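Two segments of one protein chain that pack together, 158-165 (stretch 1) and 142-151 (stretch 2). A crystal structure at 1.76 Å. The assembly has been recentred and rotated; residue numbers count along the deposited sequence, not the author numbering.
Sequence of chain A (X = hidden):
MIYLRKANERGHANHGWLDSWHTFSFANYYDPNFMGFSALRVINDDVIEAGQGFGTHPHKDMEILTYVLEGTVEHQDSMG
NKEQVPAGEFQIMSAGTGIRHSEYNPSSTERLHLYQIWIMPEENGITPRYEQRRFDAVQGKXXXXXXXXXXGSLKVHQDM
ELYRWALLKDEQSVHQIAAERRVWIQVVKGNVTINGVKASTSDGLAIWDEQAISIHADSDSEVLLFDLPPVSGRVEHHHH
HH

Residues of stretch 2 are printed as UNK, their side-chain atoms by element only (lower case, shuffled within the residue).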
# COMPACT_ATOMS: atom_id res chain seq x y z
N GLN A 158 -11.32 1.23 -8.74
CA GLN A 158 -10.77 2.56 -8.95
C GLN A 158 -9.88 2.49 -10.18
O GLN A 158 -9.25 1.46 -10.45
CB GLN A 158 -9.98 2.98 -7.71
CG GLN A 158 -9.30 4.35 -7.77
CD GLN A 158 -10.21 5.44 -8.29
OE1 GLN A 158 -10.35 5.62 -9.50
NE2 GLN A 158 -10.84 6.17 -7.38
N ASP A 159 -9.84 3.57 -10.95
CA ASP A 159 -9.02 3.63 -12.15
C ASP A 159 -7.55 3.72 -11.74
O ASP A 159 -6.90 4.75 -11.94
CB ASP A 159 -9.39 4.86 -12.99
CG ASP A 159 -8.61 4.94 -14.29
OD1 ASP A 159 -8.48 6.05 -14.84
OD2 ASP A 159 -8.13 3.89 -14.76
N MSE A 160 -7.03 2.64 -11.16
CA MSE A 160 -5.64 2.64 -10.73
C MSE A 160 -4.99 1.27 -10.83
O MSE A 160 -5.65 0.25 -10.74
CB MSE A 160 -5.54 3.15 -9.28
CG MSE A 160 -5.99 2.15 -8.21
SE MSE A 160 -4.75 0.89 -7.80
CE MSE A 160 -3.72 1.84 -6.65
N GLU A 161 -3.67 1.28 -11.02
CA GLU A 161 -2.90 0.04 -11.09
C GLU A 161 -1.81 0.09 -10.02
O GLU A 161 -1.25 1.14 -9.74
CB GLU A 161 -2.24 -0.10 -12.46
CG GLU A 161 -3.19 -0.16 -13.62
CD GLU A 161 -2.47 -0.44 -14.92
OE1 GLU A 161 -1.46 0.25 -15.19
OE2 GLU A 161 -2.91 -1.33 -15.68
N LEU A 162 -1.53 -1.06 -9.43
CA LEU A 162 -0.50 -1.18 -8.40
C LEU A 162 0.44 -2.31 -8.81
O LEU A 162 -0.00 -3.42 -9.13
CB LEU A 162 -1.11 -1.50 -7.03
CG LEU A 162 -0.13 -1.82 -5.90
CD1 LEU A 162 0.78 -0.62 -5.63
CD2 LEU A 162 -0.90 -2.20 -4.63
N TYR A 163 1.73 -2.02 -8.81
CA TYR A 163 2.74 -3.00 -9.16
C TYR A 163 3.70 -3.22 -8.00
O TYR A 163 3.98 -2.29 -7.24
CB TYR A 163 3.57 -2.51 -10.35
CG TYR A 163 2.81 -2.27 -11.63
CD1 TYR A 163 2.77 -3.22 -12.64
CD2 TYR A 163 2.14 -1.06 -11.84
CE1 TYR A 163 2.10 -2.99 -13.83
CE2 TYR A 163 1.46 -0.82 -13.02
CZ TYR A 163 1.44 -1.78 -14.01
OH TYR A 163 0.77 -1.55 -15.19
N ARG A 164 4.17 -4.45 -7.86
CA ARG A 164 5.18 -4.77 -6.86
C ARG A 164 6.39 -4.99 -7.76
O ARG A 164 6.39 -5.89 -8.59
CB ARG A 164 4.85 -6.05 -6.09
CG ARG A 164 5.99 -6.47 -5.18
CD ARG A 164 5.61 -7.58 -4.22
NE ARG A 164 5.13 -8.78 -4.89
CZ ARG A 164 4.81 -9.91 -4.25
NH1 ARG A 164 4.37 -10.96 -4.94
NH2 ARG A 164 4.92 -9.98 -2.93
N TRP A 165 7.40 -4.15 -7.59
CA TRP A 165 8.59 -4.20 -8.43
C TRP A 165 9.84 -4.64 -7.67
O TRP A 165 10.34 -3.91 -6.81
CB TRP A 165 8.83 -2.81 -9.03
CG TRP A 165 9.34 -2.79 -10.43
CD1 TRP A 165 10.22 -3.68 -11.00
CD2 TRP A 165 9.04 -1.82 -11.43
NE1 TRP A 165 10.48 -3.31 -12.30
CE2 TRP A 165 9.77 -2.18 -12.59
CE3 TRP A 165 8.23 -0.68 -11.47
CZ2 TRP A 165 9.71 -1.43 -13.77
CZ3 TRP A 165 8.16 0.06 -12.65
CH2 TRP A 165 8.90 -0.32 -13.78
N UNK A 142 5.46 -6.98 -11.31
CA UNK A 142 4.24 -7.76 -11.10
C UNK A 142 3.02 -6.89 -10.80
O UNK A 142 3.07 -6.01 -9.95
o UNK A 142 3.70 -10.17 -7.35
c UNK A 142 3.57 -10.58 -8.50
c UNK A 142 4.47 -8.74 -9.95
c UNK A 142 3.28 -9.63 -9.64
n UNK A 142 3.67 -11.87 -8.82
N UNK A 143 1.93 -7.15 -11.51
CA UNK A 143 0.69 -6.41 -11.33
C UNK A 143 -0.12 -6.98 -10.17
O UNK A 143 -0.50 -8.15 -10.17
c UNK A 143 -1.09 -4.17 -12.57
c UNK A 143 -0.13 -6.48 -12.62
c UNK A 143 -1.41 -5.65 -12.71
c UNK A 143 -2.09 -5.93 -14.05
N UNK A 144 -0.38 -6.14 -9.16
CA UNK A 144 -1.12 -6.57 -7.98
C UNK A 144 -2.59 -6.16 -8.00
O UNK A 144 -3.47 -6.97 -7.67
c UNK A 144 0.97 -6.52 -6.60
c UNK A 144 -0.47 -6.02 -6.70
c UNK A 144 -1.26 -6.44 -5.47
N UNK A 145 -2.86 -4.92 -8.38
CA UNK A 145 -4.22 -4.41 -8.46
C UNK A 145 -4.45 -3.81 -9.84
O UNK A 145 -3.54 -3.26 -10.45
c UNK A 145 -4.64 -2.45 -5.08
c UNK A 145 -4.34 -3.69 -5.92
c UNK A 145 -5.29 -4.83 -5.56
c UNK A 145 -4.48 -3.34 -7.40
N UNK A 146 -5.68 -3.94 -10.33
CA UNK A 146 -6.07 -3.41 -11.63
C UNK A 146 -7.57 -3.18 -11.65
O UNK A 146 -8.31 -3.84 -10.91
c UNK A 146 -5.70 -4.38 -12.75
o UNK A 146 -4.30 -4.40 -12.96
N UNK A 147 -8.05 -2.25 -12.48
CA UNK A 147 -9.48 -1.96 -12.57
C UNK A 147 -10.26 -3.15 -13.14
O UNK A 147 -11.42 -3.38 -12.78
c UNK A 147 -8.18 -0.12 -13.35
c UNK A 147 -7.27 -1.31 -13.31
c UNK A 147 -9.54 -0.75 -13.50
N UNK A 148 -9.62 -3.91 -14.01
CA UNK A 148 -10.25 -5.06 -14.65
C UNK A 148 -9.69 -6.41 -14.19
O UNK A 148 -10.09 -7.46 -14.70
o UNK A 148 -8.54 -3.78 -17.49
o UNK A 148 -7.76 -5.26 -16.07
c UNK A 148 -10.12 -4.96 -16.17
c UNK A 148 -8.71 -4.64 -16.60
N UNK A 149 -8.76 -6.37 -13.24
CA UNK A 149 -8.14 -7.58 -12.71
C UNK A 149 -7.42 -8.37 -13.79
O UNK A 149 -7.41 -9.60 -13.78
c UNK A 149 -9.19 -8.45 -12.03
N UNK A 150 -6.79 -7.66 -14.73
CA UNK A 150 -6.07 -8.30 -15.82
C UNK A 150 -4.76 -8.91 -15.35
O UNK A 150 -4.26 -8.57 -14.27
c UNK A 150 -2.42 -4.16 -17.29
n UNK A 150 -3.75 -4.06 -17.21
c UNK A 150 -5.78 -7.29 -16.93
n UNK A 150 -1.87 -5.28 -17.73
n UNK A 150 -1.65 -3.15 -16.93
c UNK A 150 -4.73 -6.25 -16.56
c UNK A 150 -4.68 -5.12 -17.59
N UNK A 151 -4.21 -9.79 -16.18
CA UNK A 151 -2.93 -10.44 -15.92
C UNK A 151 -2.74 -11.02 -14.53
O UNK A 151 -1.66 -10.89 -13.95
c UNK A 151 -1.76 -9.07 -17.69
o UNK A 151 -1.48 -9.93 -18.56
o UNK A 151 -2.02 -7.88 -17.98
c UNK A 151 -1.79 -9.48 -16.24

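Position 142 has five side-chain atoms: three carbons in a row, the third carrying one oxygen and one nitrogen. The oxygen meets the Arg164 guanidinium. An amide on a two-carbon arm is glutamine, Gln142. Gln142 OE1 accepts a hydrogen bond from Arg164 NH1 at 2.6 Å and a weak one from Arg164 NE at 3.2 Å. The backbones pair here too: Gln142 N to Arg164 O is 3.1 Å, and Arg164 N to Gln142 O is 2.8 Å.

Position 143 has four carbons, forked at the second. One branch end lies over a face of the Tyr163 ring. The fork at the second carbon makes this leucine, Leu143. Leu143 CD1 is 3.9 Å from the centroid of the Tyr163 ring and 3.6 Å from Tyr163 CE1, a CH-pi contact.

Position 144 has three carbons: CB carrying two more. CB lies 4.3 Å from Leu162 CG, and one branch comes near Arg164 CB. This is valine, Val144. Val144 CG2 is 3.9 Å from Arg164 CB. Val144 N donates to Leu162 O at 2.7 Å.

Position 145 again has four carbons, forked at the second. One branch end packs on Leu162 CD2, and CB lies 4.3 Å from Met160 SE, the selenium of a selenomethionine. This is leucine, Leu145. Leu145 CD1 is 3.8 Å from Leu162 CD2. Leu162 N donates to Leu145 O at 3.1 Å, while Leu145 N gives a weak bond to Leu162 O at 3.3 Å.

Position 146 has one carbon and one oxygen. The oxygen stands off the Glu161 carboxylate. It is serine, Ser146. Ser146 OG stays 4.3 Å from Glu161 OE2, so it adds little across the contact.

Position 147 has three carbons that close a ring onto the backbone N. The ring lies against the backbone oxygens of Gln158 and Met160. It is proline, Pro147. Pro147 CG is 3.5 Å from Gln158 O, and Pro147 CD is 3.4 Å from Met160 O. Met160 O is buried here without a polar partner.

Position 148 has two carbons, the second carrying two oxygens. It does not touch stretch 1. It is aspartate, Asp148.

Position 149 has one carbon, out of reach of stretch 1. It is alanine, Ala149.

Position 150 has three carbons, a nitrogen, then a carbon carrying two more nitrogens. This guanidinium reaches Glu161 OE2, which lies near its plane. It is arginine, Arg150. Arg150 NH2 makes a salt bridge to Glu161 OE2 at 2.5 Å. Arg150 NE adds a weak hydrogen bond to Glu161 OE2 at 3.2 Å.

Position 151 has two carbons, the second carrying two oxygens, and no contact with stretch 1. It is aspartate, Asp151. Asp151 OD2 lies 2.6 Å from Arg150 NH1 in a salt bridge.

The contact is an antiparallel strand pair with a beta bulge. Leu162 O serves both Val144 N and Leu145 N, and the register shifts by one before Tyr163 pairs with Leu143. Those two side chains share one sheet face; Leu162, Leu145, Arg164 and Gln142 share the other. Beyond the strand, Pro147 covers the loop and Arg150 reaches back to Glu161.

Stretch 2, residues 142-151: QLVLSPDARD
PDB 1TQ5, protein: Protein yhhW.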